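Local coordinates for protein ethylbenzene dehydrogenase beta-subunit (Aromatoleum aromaticum, PDB 2IVF) that is an iron-sulfur subunit of a three-subunit enzyme assembly, holding three SF4 clusters and one F3S cluster and containing a 4Fe-4S dicluster domain of the ferredoxin type, at residues 193-197 with 260-266; 153-159 with 174-178. One frame throughout, in Å; residues are numbered along the deposited sequence.

Contact 1 of 2, residues 193-197 with 260-266. With SF4 (iron/sulfur cluster), chain S.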
ATOM      1  N   ALA B 193      15.171   0.469 -30.847  1.00 21.83           N
ATOM      2  CA  ALA B 193      14.097   0.678 -31.798  1.00 21.96           C
ATOM      3  C   ALA B 193      12.703   0.825 -31.186  1.00 21.14           C
ATOM      4  O   ALA B 193      11.869   1.493 -31.760  1.00 21.45           O
ATOM      5  CB  ALA B 193      14.091  -0.465 -32.817  1.00 21.45           C
ATOM      6  N   CYS B 194      12.434   0.150 -30.091  1.00 21.37           N
ATOM      7  CA  CYS B 194      11.130   0.222 -29.478  1.00 22.07           C
ATOM      8  C   CYS B 194      11.007   1.588 -28.813  1.00 23.04           C
ATOM      9  O   CYS B 194      11.705   1.852 -27.853  1.00 22.12           O
ATOM     10  CB  CYS B 194      10.910  -0.865 -28.435  1.00 21.11           C
ATOM     11  SG  CYS B 194       9.475  -0.477 -27.382  1.00 23.53           S
ATOM     12  N   PRO B 195      10.101   2.448 -29.316  1.00 22.03           N
ATOM     13  CA  PRO B 195      10.030   3.799 -28.798  1.00 21.78           C
ATOM     14  C   PRO B 195       9.371   3.842 -27.452  1.00 22.32           C
ATOM     15  O   PRO B 195       9.330   4.899 -26.835  1.00 23.15           O
ATOM     16  CB  PRO B 195       9.154   4.491 -29.818  1.00 21.33           C
ATOM     17  CG  PRO B 195       8.256   3.443 -30.269  1.00 23.40           C
ATOM     18  CD  PRO B 195       9.081   2.206 -30.338  1.00 23.20           C
ATOM     19  N   TYR B 196       8.822   2.711 -27.017  1.00 22.55           N
ATOM     20  CA  TYR B 196       8.271   2.593 -25.649  1.00 22.20           C
ATOM     21  C   TYR B 196       9.251   2.038 -24.612  1.00 23.27           C
ATOM     22  O   TYR B 196       8.934   1.932 -23.388  1.00 21.91           O
ATOM     23  CB  TYR B 196       7.048   1.698 -25.712  1.00 22.26           C
ATOM     24  CG  TYR B 196       5.980   2.259 -26.581  1.00 21.50           C
ATOM     25  CD1 TYR B 196       5.046   3.174 -26.085  1.00 20.45           C
ATOM     26  CD2 TYR B 196       5.878   1.865 -27.888  1.00 23.14           C
ATOM     27  CE1 TYR B 196       4.066   3.745 -26.933  1.00 22.63           C
ATOM     28  CE2 TYR B 196       4.887   2.392 -28.743  1.00 23.77           C
ATOM     29  CZ  TYR B 196       3.971   3.325 -28.256  1.00 22.07           C
ATOM     30  OH  TYR B 196       3.030   3.804 -29.155  1.00 22.96           O
ATOM     31  N   LYS B 197      10.405   1.600 -25.104  1.00 22.16           N
ATOM     32  CA  LYS B 197      11.405   0.872 -24.312  1.00 23.36           C
ATOM     33  C   LYS B 197      10.787  -0.256 -23.515  1.00 24.01           C
ATOM     34  O   LYS B 197      11.014  -0.382 -22.305  1.00 24.89           O
ATOM     35  CB  LYS B 197      12.225   1.841 -23.450  1.00 23.30           C
ATOM     36  CG  LYS B 197      13.033   2.838 -24.302  1.00 21.63           C
ATOM     37  CD  LYS B 197      14.131   2.104 -25.090  1.00 23.71           C
ATOM     38  CE  LYS B 197      14.853   2.930 -26.140  1.00 23.65           C
ATOM     39  NZ  LYS B 197      14.057   3.319 -27.338  1.00 24.47           N
ATOM     40  N   LEU B 260      -1.313   5.184 -26.771  1.00 24.29           N
ATOM     41  CA  LEU B 260      -0.241   5.977 -26.206  1.00 23.58           C
ATOM     42  C   LEU B 260       0.824   6.278 -27.286  1.00 23.78           C
ATOM     43  O   LEU B 260       1.403   5.373 -27.910  1.00 22.48           O
ATOM     44  CB  LEU B 260       0.336   5.293 -24.944  1.00 23.77           C
ATOM     45  CG  LEU B 260       1.604   5.907 -24.307  1.00 22.93           C
ATOM     46  CD1 LEU B 260       1.299   7.248 -23.673  1.00 25.81           C
ATOM     47  CD2 LEU B 260       2.229   4.923 -23.257  1.00 23.04           C
ATOM     48  N   HIS B 261       1.057   7.555 -27.547  1.00 23.35           N
ATOM     49  CA  HIS B 261       2.115   7.964 -28.453  1.00 23.45           C
ATOM     50  C   HIS B 261       2.009   7.274 -29.834  1.00 24.46           C
ATOM     51  O   HIS B 261       2.986   6.741 -30.345  1.00 25.05           O
ATOM     52  CB  HIS B 261       3.494   7.699 -27.834  1.00 24.10           C
ATOM     53  CG  HIS B 261       3.906   8.682 -26.765  1.00 23.48           C
ATOM     54  ND1 HIS B 261       3.953  10.047 -26.975  1.00 25.07           N
ATOM     55  CD2 HIS B 261       4.354   8.481 -25.512  1.00 23.10           C
ATOM     56  CE1 HIS B 261       4.409  10.638 -25.882  1.00 25.99           C
ATOM     57  NE2 HIS B 261       4.642   9.708 -24.976  1.00 24.24           N
ATOM     58  N   ALA B 262       0.829   7.314 -30.441  1.00 23.66           N
ATOM     59  CA  ALA B 262       0.622   6.765 -31.785  1.00 24.42           C
ATOM     60  C   ALA B 262       1.571   7.406 -32.807  1.00 23.66           C
ATOM     61  O   ALA B 262       1.829   6.812 -33.878  1.00 24.12           O
ATOM     62  CB  ALA B 262      -0.811   6.966 -32.208  1.00 24.64           C
ATOM     63  N   GLU B 263       2.048   8.628 -32.511  1.00 23.02           N
ATOM     64  CA  GLU B 263       2.984   9.318 -33.410  1.00 24.26           C
ATOM     65  C   GLU B 263       4.329   8.619 -33.520  1.00 24.09           C
ATOM     66  O   GLU B 263       5.091   8.920 -34.422  1.00 22.58           O
ATOM     67  CB  GLU B 263       3.198  10.797 -33.068  1.00 25.07           C
ATOM     68  CG  GLU B 263       4.024  11.079 -31.845  1.00 25.79           C
ATOM     69  CD  GLU B 263       3.272  10.890 -30.540  1.00 29.60           C
ATOM     70  OE1 GLU B 263       2.099  10.439 -30.528  1.00 28.18           O
ATOM     71  OE2 GLU B 263       3.862  11.230 -29.499  1.00 30.15           O
ATOM     72  N   TYR B 264       4.604   7.689 -32.617  1.00 23.42           N
ATOM     73  CA  TYR B 264       5.780   6.837 -32.731  1.00 23.78           C
ATOM     74  C   TYR B 264       5.717   5.815 -33.862  1.00 24.24           C
ATOM     75  O   TYR B 264       6.737   5.144 -34.158  1.00 23.04           O
ATOM     76  CB  TYR B 264       6.069   6.132 -31.412  1.00 23.95           C
ATOM     77  CG  TYR B 264       6.403   7.005 -30.221  1.00 24.34           C
ATOM     78  CD1 TYR B 264       6.648   8.370 -30.332  1.00 25.86           C
ATOM     79  CD2 TYR B 264       6.520   6.445 -28.980  1.00 26.18           C
ATOM     80  CE1 TYR B 264       6.966   9.135 -29.209  1.00 23.86           C
ATOM     81  CE2 TYR B 264       6.828   7.190 -27.874  1.00 24.84           C
ATOM     82  CZ  TYR B 264       7.063   8.535 -27.991  1.00 25.49           C
ATOM     83  OH  TYR B 264       7.358   9.256 -26.840  1.00 25.71           O
ATOM     84  N   GLY B 265       4.561   5.703 -34.521  1.00 23.54           N
ATOM     85  CA  GLY B 265       4.466   4.990 -35.800  1.00 23.91           C
ATOM     86  C   GLY B 265       4.296   3.485 -35.750  1.00 23.79           C
ATOM     87  O   GLY B 265       4.308   2.825 -36.802  1.00 24.78           O
ATOM     88  N   THR B 266       4.089   2.937 -34.562  1.00 23.17           N
ATOM     89  CA  THR B 266       4.065   1.497 -34.396  1.00 24.02           C
ATOM     90  C   THR B 266       2.671   0.876 -34.340  1.00 24.46           C
ATOM     91  O   THR B 266       2.561  -0.337 -34.412  1.00 25.73           O
ATOM     92  CB  THR B 266       4.818   1.065 -33.129  1.00 23.16           C
ATOM     93  OG1 THR B 266       4.096   1.456 -31.951  1.00 24.61           O
ATOM     94  CG2 THR B 266       6.229   1.682 -33.099  1.00 23.71           C
TER
HETATM   95 FE1  SF4 S1357       7.921  -1.962 -28.337  1.00 22.83          FE
HETATM   96 FE2  SF4 S1357       7.849  -4.012 -29.986  1.00 23.91          FE
HETATM   97 FE3  SF4 S1357       5.698  -2.315 -29.812  1.00 22.80          FE
HETATM   98 FE4  SF4 S1357       6.256  -3.996 -27.717  1.00 24.21          FE
HETATM   99  S1  SF4 S1357       5.622  -4.599 -29.857  1.00 23.95           S
HETATM  100  S2  SF4 S1357       5.785  -1.739 -27.611  1.00 23.92           S
HETATM  101  S3  SF4 S1357       8.517  -4.096 -27.828  1.00 21.53           S
HETATM  102  S4  SF4 S1357       7.791  -1.801 -30.631  1.00 22.74           S
HETATM  103  O   HOH W   1       3.445   4.103 -32.057  1.00 19.20           O
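Ferredoxin-type cluster sites take three cysteines from one compact motif and the fourth from a remote Cys-Pro pair, here C194-P195. C194, just past the end of helix 189-193, binds FE1 of the SF4 cluster through SG at 2.4 Å and opens a type I beta turn that ends at K197. P195 and Y196, the two central residues of that turn, make the whole contact with 260-266, a loop containing the 3-10 segment 262-264. The CA-to-CB bond of P195 points toward this loop, and its ring packs there, CB 3.4 Å from Y264 CD2 and CG 3.9 Å from T266 CG2. Y196, in the m rotamer, starts sideways but reaches into the loop with its ring end, while its CD2 stays 3.6 Å from cluster sulfur S2. Y264, also m, turns an edge to the face of Y196 in a T-shaped stack, centroids 5.5 Å apart and planes at 59°. L260 adds an apolar touch, CG to Y196 CE1 at 4.2 Å. H261 sends CB to 4.1 Å from Y196 CE1, while its ring nitrogens are engaged elsewhere: ND1 donates to E263 OE2 (2.8 Å) and NE2 is hydrogen-bonded to E69. Y196 OH donates to L260 O at 2.6 Å and receives a hydrogen bond from a water at 2.9 Å, whose oxygen also accepts from T266 N at 2.8 Å.

Contact 2 of 2, residues 153-159 with 174-178. With SF4 (iron/sulfur cluster), chain S.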
ATOM      1  N   HIS B 153       2.220  -4.663 -28.067  1.00 23.94           N
ATOM      2  CA  HIS B 153       1.983  -5.659 -29.104  1.00 23.60           C
ATOM      3  C   HIS B 153       1.533  -5.048 -30.385  1.00 23.89           C
ATOM      4  O   HIS B 153       0.514  -5.417 -30.997  1.00 22.48           O
ATOM      5  CB  HIS B 153       1.074  -6.763 -28.585  1.00 23.47           C
ATOM      6  CG  HIS B 153       1.656  -7.438 -27.403  1.00 21.41           C
ATOM      7  ND1 HIS B 153       2.631  -8.410 -27.514  1.00 22.61           N
ATOM      8  CD2 HIS B 153       1.512  -7.200 -26.077  1.00 22.64           C
ATOM      9  CE1 HIS B 153       3.013  -8.781 -26.309  1.00 21.14           C
ATOM     10  NE2 HIS B 153       2.340  -8.072 -25.419  1.00 21.38           N
ATOM     11  N   CYS B 154       2.377  -4.101 -30.801  1.00 24.05           N
ATOM     12  CA  CYS B 154       2.128  -3.247 -31.918  1.00 22.68           C
ATOM     13  C   CYS B 154       1.785  -3.975 -33.202  1.00 21.89           C
ATOM     14  O   CYS B 154       2.224  -5.107 -33.464  1.00 21.76           O
ATOM     15  CB  CYS B 154       3.357  -2.360 -32.125  1.00 22.57           C
ATOM     16  SG  CYS B 154       3.772  -1.417 -30.650  1.00 23.39           S
ATOM     17  N   THR B 155       1.006  -3.290 -34.021  1.00 22.05           N
ATOM     18  CA  THR B 155       0.682  -3.777 -35.377  1.00 22.95           C
ATOM     19  C   THR B 155       1.861  -3.591 -36.305  1.00 23.18           C
ATOM     20  O   THR B 155       2.084  -4.393 -37.216  1.00 23.46           O
ATOM     21  CB  THR B 155      -0.510  -2.973 -35.920  1.00 23.39           C
ATOM     22  OG1 THR B 155      -1.628  -3.162 -35.048  1.00 25.23           O
ATOM     23  CG2 THR B 155      -0.869  -3.388 -37.323  1.00 21.55           C
ATOM     24  N   ASN B 156       2.633  -2.518 -36.090  1.00 25.03           N
ATOM     25  CA  ASN B 156       3.844  -2.302 -36.868  1.00 23.89           C
ATOM     26  C   ASN B 156       5.039  -2.191 -35.931  1.00 24.05           C
ATOM     27  O   ASN B 156       5.568  -1.096 -35.735  1.00 24.37           O
ATOM     28  CB  ASN B 156       3.716  -1.064 -37.712  1.00 25.09           C
ATOM     29  CG  ASN B 156       4.966  -0.787 -38.512  1.00 27.58           C
ATOM     30  OD1 ASN B 156       5.578  -1.717 -39.034  1.00 32.98           O
ATOM     31  ND2 ASN B 156       5.390   0.497 -38.577  1.00 32.31           N
ATOM     32  N   PRO B 157       5.438  -3.320 -35.312  1.00 23.41           N
ATOM     33  CA  PRO B 157       6.421  -3.299 -34.228  1.00 22.86           C
ATOM     34  C   PRO B 157       7.808  -2.912 -34.701  1.00 22.38           C
ATOM     35  O   PRO B 157       8.328  -3.483 -35.679  1.00 22.61           O
ATOM     36  CB  PRO B 157       6.388  -4.715 -33.650  1.00 22.64           C
ATOM     37  CG  PRO B 157       5.661  -5.543 -34.605  1.00 24.84           C
ATOM     38  CD  PRO B 157       4.925  -4.664 -35.593  1.00 24.66           C
ATOM     39  N   ALA B 158       8.381  -1.919 -34.037  1.00 21.78           N
ATOM     40  CA  ALA B 158       9.686  -1.414 -34.429  1.00 22.65           C
ATOM     41  C   ALA B 158      10.768  -2.381 -33.971  1.00 22.11           C
ATOM     42  O   ALA B 158      11.761  -2.548 -34.652  1.00 23.83           O
ATOM     43  CB  ALA B 158       9.913  -0.049 -33.886  1.00 21.28           C
ATOM     44  N   CYS B 159      10.540  -3.021 -32.847  1.00 23.26           N
ATOM     45  CA  CYS B 159      11.442  -4.022 -32.303  1.00 22.30           C
ATOM     46  C   CYS B 159      11.709  -5.127 -33.304  1.00 22.21           C
ATOM     47  O   CYS B 159      12.856  -5.484 -33.573  1.00 22.06           O
ATOM     48  CB  CYS B 159      10.827  -4.568 -31.033  1.00 23.27           C
ATOM     49  SG  CYS B 159       9.165  -5.321 -31.200  1.00 21.81           S
ATOM     50  N   ASN B 174      -2.946 -14.110 -32.584  1.00 27.81           N
ATOM     51  CA  ASN B 174      -3.394 -13.174 -31.549  1.00 26.89           C
ATOM     52  C   ASN B 174      -2.621 -11.841 -31.424  1.00 25.34           C
ATOM     53  O   ASN B 174      -2.900 -11.021 -30.525  1.00 24.11           O
ATOM     54  CB  ASN B 174      -3.386 -13.902 -30.214  1.00 26.65           C
ATOM     55  CG  ASN B 174      -2.038 -14.546 -29.899  1.00 29.02           C
ATOM     56  OD1 ASN B 174      -0.990 -14.067 -30.327  1.00 30.55           O
ATOM     57  ND2 ASN B 174      -2.070 -15.654 -29.162  1.00 29.54           N
ATOM     58  N   GLY B 175      -1.657 -11.650 -32.318  1.00 24.58           N
ATOM     59  CA  GLY B 175      -0.857 -10.426 -32.415  1.00 24.93           C
ATOM     60  C   GLY B 175       0.188 -10.257 -31.337  1.00 24.11           C
ATOM     61  O   GLY B 175       0.779  -9.188 -31.225  1.00 24.13           O
ATOM     62  N   ILE B 176       0.445 -11.305 -30.561  1.00 24.04           N
ATOM     63  CA  ILE B 176       1.469 -11.230 -29.517  1.00 24.38           C
ATOM     64  C   ILE B 176       2.851 -11.204 -30.139  1.00 24.12           C
ATOM     65  O   ILE B 176       3.174 -12.037 -31.040  1.00 22.92           O
ATOM     66  CB  ILE B 176       1.356 -12.405 -28.524  1.00 24.64           C
ATOM     67  CG1 ILE B 176      -0.005 -12.347 -27.796  1.00 24.78           C
ATOM     68  CG2 ILE B 176       2.481 -12.347 -27.479  1.00 25.90           C
ATOM     69  CD1 ILE B 176      -0.296 -13.602 -26.903  1.00 25.51           C
ATOM     70  N   VAL B 177       3.633 -10.210 -29.702  1.00 22.79           N
ATOM     71  CA  VAL B 177       4.989 -10.001 -30.192  1.00 22.97           C
ATOM     72  C   VAL B 177       5.922 -10.649 -29.192  1.00 22.27           C
ATOM     73  O   VAL B 177       5.808 -10.445 -27.994  1.00 23.27           O
ATOM     74  CB  VAL B 177       5.307  -8.503 -30.364  1.00 22.93           C
ATOM     75  CG1 VAL B 177       6.799  -8.307 -30.784  1.00 20.19           C
ATOM     76  CG2 VAL B 177       4.344  -7.903 -31.370  1.00 21.92           C
ATOM     77  N   LEU B 178       6.789 -11.508 -29.681  1.00 22.90           N
ATOM     78  CA  LEU B 178       7.684 -12.262 -28.809  1.00 23.29           C
ATOM     79  C   LEU B 178       9.135 -12.223 -29.287  1.00 23.60           C
ATOM     80  O   LEU B 178       9.413 -12.158 -30.484  1.00 24.20           O
ATOM     81  CB  LEU B 178       7.228 -13.747 -28.733  1.00 23.78           C
ATOM     82  CG  LEU B 178       5.853 -13.978 -28.051  1.00 20.76           C
ATOM     83  CD1 LEU B 178       5.445 -15.420 -28.273  1.00 19.40           C
ATOM     84  CD2 LEU B 178       5.839 -13.653 -26.542  1.00 18.51           C
TER
HETATM   85 FE1  SF4 S1357       7.921  -1.962 -28.337  1.00 22.83          FE
HETATM   86 FE2  SF4 S1357       7.849  -4.012 -29.986  1.00 23.91          FE
HETATM   87 FE3  SF4 S1357       5.698  -2.315 -29.812  1.00 22.80          FE
HETATM   88 FE4  SF4 S1357       6.256  -3.996 -27.717  1.00 24.21          FE
HETATM   89  S1  SF4 S1357       5.622  -4.599 -29.857  1.00 23.95           S
HETATM   90  S2  SF4 S1357       5.785  -1.739 -27.611  1.00 23.92           S
HETATM   91  S3  SF4 S1357       8.517  -4.096 -27.828  1.00 21.53           S
HETATM   92  S4  SF4 S1357       7.791  -1.801 -30.631  1.00 22.74           S
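Segment 153-159 curls around one side of the cluster as an irregular loop that becomes helical at A158, with P157 at the N-cap position, whereas 174-178 comes out of a turn and enters strand 177-179. The two backbones approach most closely at H153 and V177, whose CA atoms are 5.4 Å apart. H153 has positive phi, as does G175, where that conformation by itself favours glycine. Just before the strand, N174 closes an Asx turn, its OD1 accepting from I176 N at 3.1 Å.

One hydrogen bond crosses between the segments, and it joins a side chain to a backbone: V177 N donates to H153 ND1 at 3.0 Å, almost straight at 175° and near the plane of the imidazole. The same ring packs against I176, CE1 lying 3.8 Å from CG2. The CA-to-CB bond of V177 points toward the loop, and its methyl groups pack against both loop and cluster, with CG2 4.2 Å from P157 CG and 3.9 Å from cluster sulfur S1, and CG1 3.8 Å from C159 SG. I168 and K170 of the paired strand 168-170 also pack on V177. C154 SG binds FE3 at 2.3 Å and C159 SG binds FE2 at 2.2 Å, while A158 N comes within 3.5 Å of S4.

C154 on the loop and C159 in the short helix, packed beside a two-stranded antiparallel hairpin, fit the cluster-binding loop and hairpin of a ferredoxin-type 4Fe-4S domain.

Contacts 1 and 2 follow one another along the chain; their centres lie about 11 Å apart, and both touch the same SF4 cluster. Between them they supply three of its cysteine ligands, C154, C159 and C194; C151 also belongs to this pocket. The two contacts also meet directly: T266 O lies 2.8 Å from N156 N and G265 O 3.1 Å from N156 ND2, both probable hydrogen bonds, and A193 O packs on A158 CB at 3.3 Å. The site thus shows how segments remote in sequence can share one cofactor. Other clusters lie nearby, an SF4 about 5 Å from the H153 side chain and the F3S about 7 Å from that of C159.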